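Local structure of metallo-beta-lactamase (Simiduia agarivorans, 6MFI) at residues Y57-C62 with V87-N92; E31-S36 with P46-R51. The protein probably hydrolyses beta-lactam antibiotics as a subclass B3 metallo-beta-lactamase with two zinc ions. All blocks are in the same frame, centred on the assembly; numbering follows the deposited sequence.

Interaction 1 (Y57-C62 with V87-N92); sequences YYVGTC and VIVRDN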
ATOM      1  N   TYR A  57       3.633 -11.393   4.658  1.00 13.30           N
ATOM      2  CA  TYR A  57       2.454 -12.091   4.167  1.00 12.21           C
ATOM      3  C   TYR A  57       1.503 -11.109   3.499  1.00 11.64           C
ATOM      4  O   TYR A  57       1.502  -9.912   3.800  1.00 11.20           O
ATOM      5  CB  TYR A  57       1.710 -12.819   5.297  1.00 12.04           C
ATOM      6  CG  TYR A  57       2.538 -13.839   6.043  1.00 12.61           C
ATOM      7  CD1 TYR A  57       3.378 -13.458   7.082  1.00 12.67           C
ATOM      8  CD2 TYR A  57       2.472 -15.187   5.715  1.00 13.21           C
ATOM      9  CE1 TYR A  57       4.133 -14.389   7.768  1.00 13.30           C
ATOM     10  CE2 TYR A  57       3.224 -16.125   6.395  1.00 13.82           C
ATOM     11  CZ  TYR A  57       4.052 -15.721   7.420  1.00 13.86           C
ATOM     12  OH  TYR A  57       4.804 -16.651   8.100  1.00 14.56           O
ATOM     13  N   TYR A  58       0.687 -11.635   2.591  1.00 11.79           N
ATOM     14  CA  TYR A  58      -0.412 -10.894   1.985  1.00 11.48           C
ATOM     15  C   TYR A  58      -1.692 -11.259   2.725  1.00 11.71           C
ATOM     16  O   TYR A  58      -2.077 -12.433   2.758  1.00 12.05           O
ATOM     17  CB  TYR A  58      -0.532 -11.216   0.496  1.00 11.90           C
ATOM     18  CG  TYR A  58      -1.623 -10.456  -0.229  1.00 11.66           C
ATOM     19  CD1 TYR A  58      -2.937 -10.912  -0.232  1.00 11.71           C
ATOM     20  CD2 TYR A  58      -1.338  -9.287  -0.921  1.00 11.51           C
ATOM     21  CE1 TYR A  58      -3.935 -10.221  -0.894  1.00 11.62           C
ATOM     22  CE2 TYR A  58      -2.328  -8.591  -1.588  1.00 11.39           C
ATOM     23  CZ  TYR A  58      -3.624  -9.061  -1.570  1.00 11.45           C
ATOM     24  OH  TYR A  58      -4.612  -8.368  -2.234  1.00 11.45           O
ATOM     25  N   VAL A  59      -2.344 -10.262   3.318  1.00 11.25           N
ATOM     26  CA  VAL A  59      -3.554 -10.487   4.098  1.00 11.08           C
ATOM     27  C   VAL A  59      -4.720  -9.644   3.580  1.00 11.08           C
ATOM     28  O   VAL A  59      -5.710  -9.462   4.278  1.00 11.34           O
ATOM     29  CB  VAL A  59      -3.305 -10.227   5.596  1.00 10.73           C
ATOM     30  CG1 VAL A  59      -2.341 -11.258   6.160  1.00 11.25           C
ATOM     31  CG2 VAL A  59      -2.778  -8.818   5.815  1.00 10.10           C
ATOM     32  N   GLY A  60      -4.613  -9.135   2.355  1.00 11.07           N
ATOM     33  CA  GLY A  60      -5.632  -8.283   1.784  1.00 11.34           C
ATOM     34  C   GLY A  60      -6.715  -9.065   1.065  1.00 11.36           C
ATOM     35  O   GLY A  60      -6.792 -10.294   1.130  1.00 11.16           O
ATOM     36  N   THR A  61      -7.567  -8.322   0.364  1.00 11.62           N
ATOM     37  CA  THR A  61      -8.662  -8.903  -0.401  1.00 12.77           C
ATOM     38  C   THR A  61      -8.151  -9.318  -1.780  1.00 14.19           C
ATOM     39  O   THR A  61      -6.948  -9.294  -2.058  1.00 14.77           O
ATOM     40  CB  THR A  61      -9.816  -7.911  -0.508  1.00 12.25           C
ATOM     41  OG1 THR A  61      -9.390  -6.765  -1.254  1.00 12.41           O
ATOM     42  CG2 THR A  61     -10.257  -7.461   0.874  1.00 11.71           C
ATOM     43  N   CYS A  62      -9.066  -9.717  -2.665  1.00 14.96           N
ATOM     44  CA  CYS A  62      -8.700  -9.982  -4.052  1.00 15.98           C
ATOM     45  C   CYS A  62      -8.460  -8.707  -4.848  1.00 16.14           C
ATOM     46  O   CYS A  62      -7.828  -8.765  -5.909  1.00 17.38           O
ATOM     47  CB  CYS A  62      -9.781 -10.817  -4.743  1.00 17.04           C
ATOM     48  SG  CYS A  62     -10.085 -12.439  -4.012  1.00 18.25           S
ATOM     49  N   VAL A  87     -12.609  -6.422   7.526  1.00 12.37           N
ATOM     50  CA  VAL A  87     -13.116  -7.680   8.064  1.00 12.49           C
ATOM     51  C   VAL A  87     -12.384  -8.858   7.434  1.00 12.44           C
ATOM     52  O   VAL A  87     -12.058  -9.840   8.112  1.00 13.04           O
ATOM     53  CB  VAL A  87     -14.638  -7.773   7.851  1.00 12.44           C
ATOM     54  CG1 VAL A  87     -15.185  -9.056   8.459  1.00 12.54           C
ATOM     55  CG2 VAL A  87     -15.331  -6.556   8.444  1.00 12.68           C
ATOM     56  N   ILE A  88     -12.105  -8.774   6.131  1.00 12.48           N
ATOM     57  CA  ILE A  88     -11.364  -9.835   5.457  1.00 12.81           C
ATOM     58  C   ILE A  88      -9.913  -9.851   5.925  1.00 11.77           C
ATOM     59  O   ILE A  88      -9.313 -10.919   6.097  1.00 10.98           O
ATOM     60  CB  ILE A  88     -11.473  -9.666   3.931  1.00 13.76           C
ATOM     61  CG1 ILE A  88     -12.928  -9.823   3.487  1.00 15.08           C
ATOM     62  CG2 ILE A  88     -10.583 -10.667   3.210  1.00 14.17           C
ATOM     63  CD1 ILE A  88     -13.311  -8.947   2.316  1.00 15.70           C
ATOM     64  N   VAL A  89      -9.327  -8.671   6.141  1.00 11.41           N
ATOM     65  CA  VAL A  89      -7.955  -8.600   6.638  1.00 10.79           C
ATOM     66  C   VAL A  89      -7.864  -9.207   8.031  1.00 11.32           C
ATOM     67  O   VAL A  89      -6.940  -9.972   8.333  1.00 11.59           O
ATOM     68  CB  VAL A  89      -7.457  -7.142   6.619  1.00  9.62           C
ATOM     69  CG1 VAL A  89      -6.132  -7.018   7.360  1.00  9.90           C
ATOM     70  CG2 VAL A  89      -7.325  -6.647   5.188  1.00  9.33           C
ATOM     71  N   ARG A  90      -8.825  -8.879   8.898  1.00 11.79           N
ATOM     72  CA  ARG A  90      -8.871  -9.483  10.226  1.00 13.60           C
ATOM     73  C   ARG A  90      -8.995 -10.998  10.136  1.00 13.59           C
ATOM     74  O   ARG A  90      -8.325 -11.731  10.874  1.00 13.93           O
ATOM     75  CB  ARG A  90     -10.042  -8.904  11.019  1.00 15.50           C
ATOM     76  CG  ARG A  90      -9.645  -7.999  12.166  1.00 17.23           C
ATOM     77  CD  ARG A  90     -10.807  -7.796  13.124  1.00 18.85           C
ATOM     78  NE  ARG A  90     -11.960  -7.175  12.474  1.00 19.98           N
ATOM     79  CZ  ARG A  90     -13.096  -7.811  12.203  1.00 21.26           C
ATOM     80  NH1 ARG A  90     -13.237  -9.089  12.525  1.00 22.00           N
ATOM     81  NH2 ARG A  90     -14.094  -7.169  11.609  1.00 21.94           N
ATOM     82  N   ASP A  91      -9.850 -11.486   9.236  1.00 12.65           N
ATOM     83  CA  ASP A  91      -9.983 -12.925   9.057  1.00 12.71           C
ATOM     84  C   ASP A  91      -8.692 -13.537   8.531  1.00 12.86           C
ATOM     85  O   ASP A  91      -8.268 -14.595   9.002  1.00 13.52           O
ATOM     86  CB  ASP A  91     -11.144 -13.228   8.113  1.00 12.86           C
ATOM     87  CG  ASP A  91     -11.532 -14.692   8.113  1.00 14.16           C
ATOM     88  OD1 ASP A  91     -11.527 -15.325   9.186  1.00 14.66           O
ATOM     89  OD2 ASP A  91     -11.835 -15.212   7.018  1.00 14.49           O
ATOM     90  N   ASN A  92      -8.036 -12.878   7.573  1.00 12.64           N
ATOM     91  CA  ASN A  92      -6.849 -13.461   6.952  1.00 13.21           C
ATOM     92  C   ASN A  92      -5.688 -13.554   7.937  1.00 14.00           C
ATOM     93  O   ASN A  92      -4.898 -14.503   7.884  1.00 14.97           O
ATOM     94  CB  ASN A  92      -6.445 -12.647   5.721  1.00 12.27           C
ATOM     95  CG  ASN A  92      -7.286 -12.975   4.509  1.00 12.62           C
ATOM     96  OD1 ASN A  92      -8.021 -13.964   4.499  1.00 13.51           O
ATOM     97  ND2 ASN A  92      -7.194 -12.140   3.480  1.00 11.55           N
TER

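Interaction 2 (E31-S36 with P46-R51); sequences EHWVDS and PGPPFR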
ATOM      1  N   GLU A  31      -1.146 -20.186  -4.752  1.00 39.08           N
ATOM      2  CA  GLU A  31      -1.832 -20.889  -5.832  1.00 37.89           C
ATOM      3  C   GLU A  31      -3.339 -20.848  -5.624  1.00 34.83           C
ATOM      4  O   GLU A  31      -4.102 -20.625  -6.571  1.00 35.08           O
ATOM      5  CB  GLU A  31      -1.349 -22.336  -5.924  1.00 39.72           C
ATOM      6  CG  GLU A  31      -2.142 -23.169  -6.924  1.00 41.28           C
ATOM      7  CD  GLU A  31      -2.483 -24.553  -6.406  1.00 42.42           C
ATOM      8  OE1 GLU A  31      -1.743 -25.074  -5.548  1.00 42.45           O
ATOM      9  OE2 GLU A  31      -3.509 -25.112  -6.848  1.00 43.33           O
ATOM     10  N   HIS A  32      -3.784 -21.065  -4.383  1.00 31.65           N
ATOM     11  CA  HIS A  32      -5.196 -20.902  -4.061  1.00 29.01           C
ATOM     12  C   HIS A  32      -5.653 -19.469  -4.287  1.00 25.84           C
ATOM     13  O   HIS A  32      -6.813 -19.236  -4.643  1.00 25.36           O
ATOM     14  CB  HIS A  32      -5.453 -21.324  -2.614  1.00 29.30           C
ATOM     15  CG  HIS A  32      -6.901 -21.345  -2.235  1.00 29.79           C
ATOM     16  ND1 HIS A  32      -7.893 -21.745  -3.105  1.00 30.68           N
ATOM     17  CD2 HIS A  32      -7.525 -21.015  -1.080  1.00 29.39           C
ATOM     18  CE1 HIS A  32      -9.065 -21.661  -2.502  1.00 30.67           C
ATOM     19  NE2 HIS A  32      -8.870 -21.219  -1.272  1.00 29.84           N
ATOM     20  N   TRP A  33      -4.756 -18.496  -4.095  1.00 23.80           N
ATOM     21  CA  TRP A  33      -5.114 -17.100  -4.328  1.00 22.29           C
ATOM     22  C   TRP A  33      -5.374 -16.833  -5.804  1.00 22.26           C
ATOM     23  O   TRP A  33      -6.326 -16.125  -6.152  1.00 22.17           O
ATOM     24  CB  TRP A  33      -4.012 -16.180  -3.803  1.00 21.10           C
ATOM     25  CG  TRP A  33      -4.443 -14.749  -3.680  1.00 20.24           C
ATOM     26  CD1 TRP A  33      -4.905 -14.127  -2.558  1.00 19.69           C
ATOM     27  CD2 TRP A  33      -4.456 -13.762  -4.720  1.00 19.81           C
ATOM     28  NE1 TRP A  33      -5.203 -12.814  -2.831  1.00 19.09           N
ATOM     29  CE2 TRP A  33      -4.937 -12.565  -4.152  1.00 19.14           C
ATOM     30  CE3 TRP A  33      -4.107 -13.772  -6.073  1.00 20.07           C
ATOM     31  CZ2 TRP A  33      -5.077 -11.392  -4.890  1.00 18.19           C
ATOM     32  CZ3 TRP A  33      -4.247 -12.608  -6.805  1.00 19.55           C
ATOM     33  CH2 TRP A  33      -4.729 -11.433  -6.212  1.00 18.45           C
ATOM     34  N   VAL A  34      -4.533 -17.380  -6.685  1.00 22.47           N
ATOM     35  CA  VAL A  34      -4.751 -17.213  -8.121  1.00 22.72           C
ATOM     36  C   VAL A  34      -6.063 -17.863  -8.536  1.00 23.23           C
ATOM     37  O   VAL A  34      -6.794 -17.339  -9.387  1.00 23.54           O
ATOM     38  CB  VAL A  34      -3.559 -17.782  -8.913  1.00 23.65           C
ATOM     39  CG1 VAL A  34      -3.760 -17.570 -10.404  1.00 24.66           C
ATOM     40  CG2 VAL A  34      -2.262 -17.137  -8.456  1.00 22.72           C
ATOM     41  N   ASP A  35      -6.392 -19.008  -7.934  1.00 23.56           N
ATOM     42  CA  ASP A  35      -7.658 -19.665  -8.239  1.00 24.63           C
ATOM     43  C   ASP A  35      -8.838 -18.938  -7.606  1.00 23.19           C
ATOM     44  O   ASP A  35      -9.967 -19.044  -8.102  1.00 23.57           O
ATOM     45  CB  ASP A  35      -7.622 -21.120  -7.772  1.00 26.22           C
ATOM     46  CG  ASP A  35      -6.551 -21.934  -8.473  1.00 28.10           C
ATOM     47  OD1 ASP A  35      -6.243 -21.631  -9.646  1.00 28.84           O
ATOM     48  OD2 ASP A  35      -6.017 -22.878  -7.851  1.00 28.77           O
ATOM     49  N   SER A  36      -8.606 -18.197  -6.522  1.00 20.89           N
ATOM     50  CA  SER A  36      -9.690 -17.534  -5.809  1.00 19.71           C
ATOM     51  C   SER A  36      -9.891 -16.088  -6.234  1.00 18.02           C
ATOM     52  O   SER A  36     -11.017 -15.582  -6.163  1.00 17.71           O
ATOM     53  CB  SER A  36      -9.436 -17.574  -4.298  1.00 18.95           C
ATOM     54  OG  SER A  36      -9.257 -18.903  -3.844  1.00 20.05           O
ATOM     55  N   PRO A  46     -13.812 -11.262  -0.758  1.00 16.40           N
ATOM     56  CA  PRO A  46     -12.948 -12.021   0.154  1.00 16.07           C
ATOM     57  C   PRO A  46     -11.909 -12.833  -0.605  1.00 15.96           C
ATOM     58  O   PRO A  46     -12.180 -13.384  -1.672  1.00 16.88           O
ATOM     59  CB  PRO A  46     -13.931 -12.926   0.907  1.00 16.99           C
ATOM     60  CG  PRO A  46     -15.269 -12.277   0.732  1.00 17.61           C
ATOM     61  CD  PRO A  46     -15.229 -11.637  -0.620  1.00 17.23           C
ATOM     62  N   GLY A  47     -10.707 -12.898  -0.036  1.00 15.71           N
ATOM     63  CA  GLY A  47      -9.623 -13.646  -0.620  1.00 15.96           C
ATOM     64  C   GLY A  47      -8.762 -14.308   0.437  1.00 15.91           C
ATOM     65  O   GLY A  47      -8.750 -13.902   1.603  1.00 15.21           O
ATOM     66  N   PRO A  48      -8.027 -15.344   0.048  1.00 16.78           N
ATOM     67  CA  PRO A  48      -7.197 -16.067   1.012  1.00 17.30           C
ATOM     68  C   PRO A  48      -5.884 -15.345   1.252  1.00 16.78           C
ATOM     69  O   PRO A  48      -5.406 -14.599   0.383  1.00 16.68           O
ATOM     70  CB  PRO A  48      -6.970 -17.421   0.327  1.00 18.03           C
ATOM     71  CG  PRO A  48      -6.987 -17.087  -1.128  1.00 17.90           C
ATOM     72  CD  PRO A  48      -7.965 -15.944  -1.296  1.00 17.39           C
ATOM     73  N   PRO A  49      -5.275 -15.531   2.420  1.00 15.98           N
ATOM     74  CA  PRO A  49      -3.939 -14.987   2.659  1.00 15.78           C
ATOM     75  C   PRO A  49      -2.852 -15.962   2.238  1.00 17.34           C
ATOM     76  O   PRO A  49      -3.025 -17.182   2.262  1.00 19.27           O
ATOM     77  CB  PRO A  49      -3.929 -14.778   4.179  1.00 15.00           C
ATOM     78  CG  PRO A  49      -4.780 -15.897   4.689  1.00 15.81           C
ATOM     79  CD  PRO A  49      -5.834 -16.165   3.628  1.00 15.90           C
ATOM     80  N   PHE A  50      -1.710 -15.402   1.846  1.00 16.68           N
ATOM     81  CA  PHE A  50      -0.585 -16.227   1.437  1.00 17.09           C
ATOM     82  C   PHE A  50       0.716 -15.557   1.852  1.00 16.28           C
ATOM     83  O   PHE A  50       0.766 -14.352   2.114  1.00 14.97           O
ATOM     84  CB  PHE A  50      -0.593 -16.501  -0.074  1.00 18.31           C
ATOM     85  CG  PHE A  50      -0.517 -15.263  -0.924  1.00 18.61           C
ATOM     86  CD1 PHE A  50       0.707 -14.776  -1.354  1.00 19.55           C
ATOM     87  CD2 PHE A  50      -1.669 -14.599  -1.308  1.00 18.76           C
ATOM     88  CE1 PHE A  50       0.781 -13.642  -2.139  1.00 19.61           C
ATOM     89  CE2 PHE A  50      -1.601 -13.466  -2.095  1.00 18.84           C
ATOM     90  CZ  PHE A  50      -0.375 -12.988  -2.511  1.00 19.22           C
ATOM     91  N   ARG A  51       1.772 -16.364   1.908  1.00 17.41           N
ATOM     92  CA  ARG A  51       3.091 -15.877   2.285  1.00 18.56           C
ATOM     93  C   ARG A  51       3.803 -15.295   1.071  1.00 19.18           C
ATOM     94  O   ARG A  51       3.907 -15.950   0.028  1.00 19.48           O
ATOM     95  CB  ARG A  51       3.919 -17.009   2.892  1.00 20.24           C
ATOM     96  CG  ARG A  51       5.421 -16.798   2.819  1.00 22.05           C
ATOM     97  CD  ARG A  51       6.164 -18.002   3.366  1.00 24.11           C
ATOM     98  NE  ARG A  51       5.898 -18.206   4.787  1.00 25.23           N
ATOM     99  CZ  ARG A  51       6.805 -18.048   5.746  1.00 27.39           C
ATOM    100  NH1 ARG A  51       8.042 -17.688   5.436  1.00 28.57           N
ATOM    101  NH2 ARG A  51       6.475 -18.253   7.013  1.00 27.84           N
TER
HETATM  102  O   HOH W   1      -6.570 -12.278  -0.736  1.00 12.36           O

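Interaction 1 (Y57-C62 with V87-N92)
Asn92 carries the polar part of the contact by pointing its amide nitrogen at the turn that follows strand 56-58. Its ND2 donates to Val59 O at 3.2 Å with a fairly straight N-H...O angle of 159°. The acceptor lies near the amide plane of Asn92, whereas the donor stands above the Val59 carbonyl plane, the C=O...ND2 angle being only 96°. ND2 also gives a hydrogen bond to Gly47 O, its strongest partner, so two backbone oxygens hold this buried amide nitrogen. The Val59 oxygen is approached by a second group of the helix, a CA-H...O contact from Val89 CA at 3.4 Å.

Apolar contacts flank these bonds. Val59 and Val89 cross at about a right angle, CG2 of the former lying 4.1 Å from CG1 of the latter, and Val89 CG2 lies 4.1 Å from Gly60 CA. Farther along the turn the methyl CG2 of Thr61 rests 3.7 Å from Ile88 CD1. The Thr61 chi1 of 64° sets OG1 between the backbone N and carbonyl carbon, with CG2 anti to the carbonyl carbon, where it meets Ile88, while OG1 bonds to Trp43 O and the amides of Gly63 and Ile64. Within the turn, Tyr58 OH donates to Thr61 O at 2.5 Å, tying the strand end to the residues beyond it.

Helix 85-95 thus packs on the turn leaving strand 56-58. Val59 and Val89 both reach Leu77 of strand 74-78, Val59 also touches Leu68 of strand 67-71, and Val89 meets Leu122 of helix 119-126 within the alpha-beta/beta-alpha fold of the superfamily.

Interaction 2 (E31-S36 with P46-R51)
Trp33 NE1 donates at 2.6 Å to a water that is placed to donate in turn to Pro48 O at 2.8 Å. The indole N-H is thereby satisfied by the water, which joins helix 30-36 to Pro48, just before strand 50-53. The same carbonyl oxygen, Pro48 O, lies at the edge of the Trp33 indole, in its plane and 3.0 Å from CD1.

Phe50 meets the indole differently, edge-to-face. Its CE2 stands over one face, 3.4 Å from Trp33 CD1 and displaced toward the rim; the planes of the phenyl and the five-membered ring are 66° apart. Trp33 CG, anti to its backbone N (chi1 -165°), comes within 3.5 Å of Phe50 CE2.

The Pro48 ring packs against the helix, its CD 3.7 Å from Ser36 CB and its CB 3.9 Å from His32 CD2. Ser36 OG donates to His32 O at 2.6 Å, a side-chain bond back to the preceding turn near the helix end.

Helix 30-36 thereby covers the approach to strand 50-53, an edge strand of the larger sheet. Phe50 also touches Met259 and Leu263 of helix 259-265, and Pro48 reaches Arg95 of helix 85-95.

The centres of interactions 1 and 2 lie about 10 Å apart. Their strands, 50-53 and 56-58, are antiparallel neighbours in one sheet, paired through Tyr58 N to Phe50 O at 2.8 Å. The Tyr58 ring meets Phe50 with the planes about 15° apart and Trp33 at about 80°, joining both contacts in one aromatic cluster. The Asn92 ND2 to Gly47 O bond (3.0 Å) also links them, and the disulfide from Cys62 to Cys37 ties the end of segment 57-62 to the residue after helix 30-36. The zinc centre is not touched directly: the Thr61 side chain is about 10 Å from a zinc ion, and the Trp33 side chain about 10 Å from that of the zinc ligand His253.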